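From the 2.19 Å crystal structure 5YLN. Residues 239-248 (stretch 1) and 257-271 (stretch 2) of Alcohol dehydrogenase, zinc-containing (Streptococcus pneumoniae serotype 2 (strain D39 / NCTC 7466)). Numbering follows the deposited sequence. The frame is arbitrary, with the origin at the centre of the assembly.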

# COMPACT_ATOMS: atom_id res chain seq x y z
N GLY A 239 10.32 -15.97 -13.23
CA GLY A 239 9.34 -15.24 -14.00
C GLY A 239 8.26 -14.54 -13.21
O GLY A 239 7.39 -13.90 -13.81
N ARG A 240 8.29 -14.60 -11.87
CA ARG A 240 7.22 -14.01 -11.09
C ARG A 240 7.55 -12.62 -10.54
O ARG A 240 6.62 -11.88 -10.19
CB ARG A 240 6.81 -14.93 -9.94
CG ARG A 240 6.33 -16.28 -10.44
CD ARG A 240 5.30 -16.91 -9.50
NE ARG A 240 4.62 -18.02 -10.15
CZ ARG A 240 5.10 -19.26 -10.21
NH1 ARG A 240 6.28 -19.54 -9.65
NH2 ARG A 240 4.42 -20.21 -10.84
N GLY A 241 8.82 -12.24 -10.47
CA GLY A 241 9.18 -10.99 -9.81
C GLY A 241 9.29 -11.18 -8.31
O GLY A 241 9.06 -12.26 -7.76
N VAL A 242 9.66 -10.09 -7.62
CA VAL A 242 9.95 -10.18 -6.19
C VAL A 242 8.69 -9.96 -5.37
O VAL A 242 7.74 -9.29 -5.81
CB VAL A 242 11.07 -9.20 -5.80
CG1 VAL A 242 12.35 -9.62 -6.49
CG2 VAL A 242 10.71 -7.74 -6.16
N ASP A 243 8.67 -10.53 -4.16
CA ASP A 243 7.59 -10.27 -3.22
C ASP A 243 7.74 -8.92 -2.54
O ASP A 243 6.73 -8.34 -2.11
CB ASP A 243 7.52 -11.40 -2.18
CG ASP A 243 7.36 -12.78 -2.83
OD1 ASP A 243 6.47 -12.91 -3.69
OD2 ASP A 243 8.16 -13.70 -2.52
N VAL A 244 8.96 -8.41 -2.41
CA VAL A 244 9.21 -7.12 -1.76
C VAL A 244 10.27 -6.37 -2.55
O VAL A 244 11.31 -6.94 -2.90
CB VAL A 244 9.68 -7.28 -0.30
CG1 VAL A 244 9.65 -5.92 0.40
CG2 VAL A 244 8.86 -8.36 0.47
N ALA A 245 10.00 -5.10 -2.84
CA ALA A 245 10.99 -4.19 -3.41
C ALA A 245 11.12 -3.01 -2.46
O ALA A 245 10.17 -2.25 -2.27
CB ALA A 245 10.60 -3.73 -4.83
N ILE A 246 12.28 -2.90 -1.83
CA ILE A 246 12.56 -1.83 -0.88
C ILE A 246 13.29 -0.73 -1.64
O ILE A 246 14.44 -0.91 -2.07
CB ILE A 246 13.40 -2.35 0.29
CG1 ILE A 246 12.66 -3.46 1.04
CG2 ILE A 246 13.81 -1.20 1.21
CD1 ILE A 246 13.51 -4.20 2.07
N GLU A 247 12.61 0.41 -1.83
CA GLU A 247 13.15 1.58 -2.53
C GLU A 247 13.90 2.43 -1.51
O GLU A 247 13.28 3.12 -0.70
CB GLU A 247 12.02 2.37 -3.20
CG GLU A 247 12.42 3.27 -4.38
CD GLU A 247 13.15 4.55 -3.97
OE1 GLU A 247 13.27 4.87 -2.77
OE2 GLU A 247 13.60 5.27 -4.88
N ALA A 248 15.23 2.39 -1.54
CA ALA A 248 16.05 3.10 -0.57
C ALA A 248 16.91 4.16 -1.23
O ALA A 248 18.07 4.37 -0.85
CB ALA A 248 16.94 2.13 0.23
N PHE A 257 11.97 1.53 -11.28
CA PHE A 257 12.54 0.19 -11.28
C PHE A 257 11.73 -0.75 -10.38
O PHE A 257 11.38 -1.87 -10.77
CB PHE A 257 13.99 0.26 -10.81
CG PHE A 257 14.79 -0.99 -11.06
CD1 PHE A 257 15.44 -1.18 -12.27
CD2 PHE A 257 14.91 -1.95 -10.08
CE1 PHE A 257 16.18 -2.34 -12.49
CE2 PHE A 257 15.64 -3.09 -10.28
CZ PHE A 257 16.28 -3.30 -11.49
N CYS A 258 11.43 -0.30 -9.16
CA CYS A 258 10.68 -1.11 -8.21
C CYS A 258 9.35 -1.57 -8.79
O CYS A 258 8.94 -2.72 -8.59
CB CYS A 258 10.44 -0.32 -6.92
SG CYS A 258 11.87 -0.29 -5.85
N GLN A 259 8.66 -0.68 -9.51
CA GLN A 259 7.33 -1.06 -9.97
C GLN A 259 7.41 -1.99 -11.17
O GLN A 259 6.42 -2.67 -11.47
CB GLN A 259 6.49 0.19 -10.26
CG GLN A 259 6.83 0.95 -11.50
CD GLN A 259 5.89 2.14 -11.72
OE1 GLN A 259 4.78 2.20 -11.17
NE2 GLN A 259 6.33 3.10 -12.54
N LYS A 260 8.57 -2.10 -11.80
CA LYS A 260 8.76 -3.04 -12.90
C LYS A 260 9.12 -4.46 -12.44
O LYS A 260 8.98 -5.40 -13.23
CB LYS A 260 9.83 -2.50 -13.85
CG LYS A 260 9.35 -1.26 -14.60
CD LYS A 260 10.11 -1.07 -15.89
CE LYS A 260 9.35 -0.18 -16.88
NZ LYS A 260 8.61 0.91 -16.20
N ILE A 261 9.57 -4.65 -11.21
CA ILE A 261 10.06 -5.96 -10.78
C ILE A 261 9.16 -6.60 -9.74
O ILE A 261 9.38 -7.78 -9.40
CB ILE A 261 11.50 -5.89 -10.25
CG1 ILE A 261 11.61 -4.95 -9.03
CG2 ILE A 261 12.43 -5.46 -11.37
CD1 ILE A 261 12.84 -5.21 -8.10
N ILE A 262 8.18 -5.88 -9.22
CA ILE A 262 7.34 -6.40 -8.16
C ILE A 262 6.38 -7.43 -8.76
O ILE A 262 5.86 -7.26 -9.86
CB ILE A 262 6.61 -5.25 -7.46
CG1 ILE A 262 6.04 -5.72 -6.14
CG2 ILE A 262 5.57 -4.61 -8.37
CD1 ILE A 262 7.10 -6.11 -5.13
N GLY A 263 6.20 -8.54 -8.04
CA GLY A 263 5.33 -9.60 -8.51
C GLY A 263 3.92 -9.47 -7.97
O GLY A 263 3.65 -8.60 -7.15
N VAL A 264 3.04 -10.36 -8.46
CA VAL A 264 1.69 -10.46 -7.90
C VAL A 264 1.77 -10.59 -6.39
O VAL A 264 2.56 -11.39 -5.86
CB VAL A 264 0.94 -11.66 -8.51
CG1 VAL A 264 -0.34 -11.90 -7.72
CG2 VAL A 264 0.62 -11.43 -9.98
N ASP A 265 0.95 -9.80 -5.69
CA ASP A 265 0.75 -9.77 -4.25
C ASP A 265 1.88 -9.05 -3.54
O ASP A 265 1.88 -8.99 -2.29
CB ASP A 265 0.57 -11.19 -3.65
CG ASP A 265 -0.24 -11.18 -2.37
OD1 ASP A 265 -1.26 -10.45 -2.35
OD2 ASP A 265 0.12 -11.90 -1.40
N GLY A 266 2.85 -8.49 -4.28
CA GLY A 266 4.04 -7.92 -3.68
C GLY A 266 3.85 -6.50 -3.18
O GLY A 266 2.84 -5.85 -3.44
N THR A 267 4.85 -6.03 -2.42
CA THR A 267 4.83 -4.68 -1.86
C THR A 267 6.08 -3.91 -2.29
O THR A 267 7.20 -4.40 -2.13
CB THR A 267 4.72 -4.72 -0.33
OG1 THR A 267 3.46 -5.29 0.05
CG2 THR A 267 4.84 -3.33 0.28
N VAL A 268 5.88 -2.73 -2.84
CA VAL A 268 6.95 -1.74 -2.99
C VAL A 268 6.94 -0.90 -1.72
O VAL A 268 5.97 -0.17 -1.46
CB VAL A 268 6.74 -0.86 -4.23
CG1 VAL A 268 7.86 0.19 -4.36
CG2 VAL A 268 6.65 -1.72 -5.50
N ALA A 269 7.99 -1.03 -0.90
CA ALA A 269 8.12 -0.27 0.34
C ALA A 269 9.09 0.87 0.09
O ALA A 269 10.30 0.66 -0.00
CB ALA A 269 8.61 -1.15 1.49
N ASN A 270 8.55 2.09 -0.01
CA ASN A 270 9.36 3.28 -0.15
C ASN A 270 9.93 3.69 1.21
O ASN A 270 9.19 3.82 2.18
CB ASN A 270 8.54 4.43 -0.73
CG ASN A 270 9.37 5.71 -0.85
OD1 ASN A 270 10.06 5.92 -1.85
ND2 ASN A 270 9.30 6.57 0.16
N CYS A 271 11.25 3.91 1.27
CA CYS A 271 11.88 4.45 2.47
C CYS A 271 12.31 5.90 2.33
O CYS A 271 12.16 6.67 3.28
CB CYS A 271 13.13 3.65 2.85
SG CYS A 271 12.91 1.91 2.82

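The pairing of these two stretches is interrupted: the chains run side by side in parallel, both turn a corner, and the ladder then resumes with an offset. Before the corner V242 pairs with I262, its N donating to I261 O (2.9 Å) and its O accepting from G263 N (2.8 Å). Stretch 2 then spends extra residues on a type II turn from G263 to G266, closed by G266 N to G263 O at 3.0 Å, whereas stretch 1 rounds its corner at D243 alone. The next bond, T267 N to D243 O (3.0 Å), restarts the ladder.

From there the bonding follows the regular parallel pattern, in which alternate residues of stretch 1 use both their N and their O. A245 N donates to T267 O (3.0 Å) and A245 O accepts from A269 N (2.8 Å); E247 N donates to A269 O (3.0 Å) and E247 O accepts from C271 N (2.9 Å). CA-H...O contacts supplement these bonds, as between V268 CA and A245 O at 3.3 Å.

Glycine suits the place where G241 faces G263, because the backbones are so close there. The CA atoms of G241 and G263 lie 4.3 Å apart. A CB on G241 would fall 2.6 Å from I261 O, and its phi/psi of 83/178 would also jam that CB against the preceding carbonyl. On G263 a CB would sit 2.4 Å from R240 O. At G266 it would meet I262 CD1 at 2.7 Å, so the missing side chain leaves room for that methyl group.

I262 starts away from stretch 1, but its end returns: CD1 reaches V242 O at 3.3 Å and A245 CB at 4.2 Å, filling the space at the corner. I261 CD1 packs against V242 CG2 at 3.8 Å.

The helix that opens stretch 2 runs nearly antiparallel to strand 244-247, with axes 8.6 Å apart at closest approach. A245 and E247 share the face of the sheet that meets it, and C258 points toward them: its SG lies 3.8 Å from A245 CB and 3.8 Å from E247 CB. The small alanine also contacts I261, with A245 CB 4.2 Å from I261 CD1. On the other face, alongside V244, I246 extends CG2 to within 3.6 Å of C271 SG, an apolar contact.

E247 is buried despite its charge, but both carboxylate oxygens are hydrogen-bonded just outside the stretches. Its OE1 lies 3.5 Å from N270 OD1, a meeting of two acceptors and not a bond. In all, 724 Å² is buried.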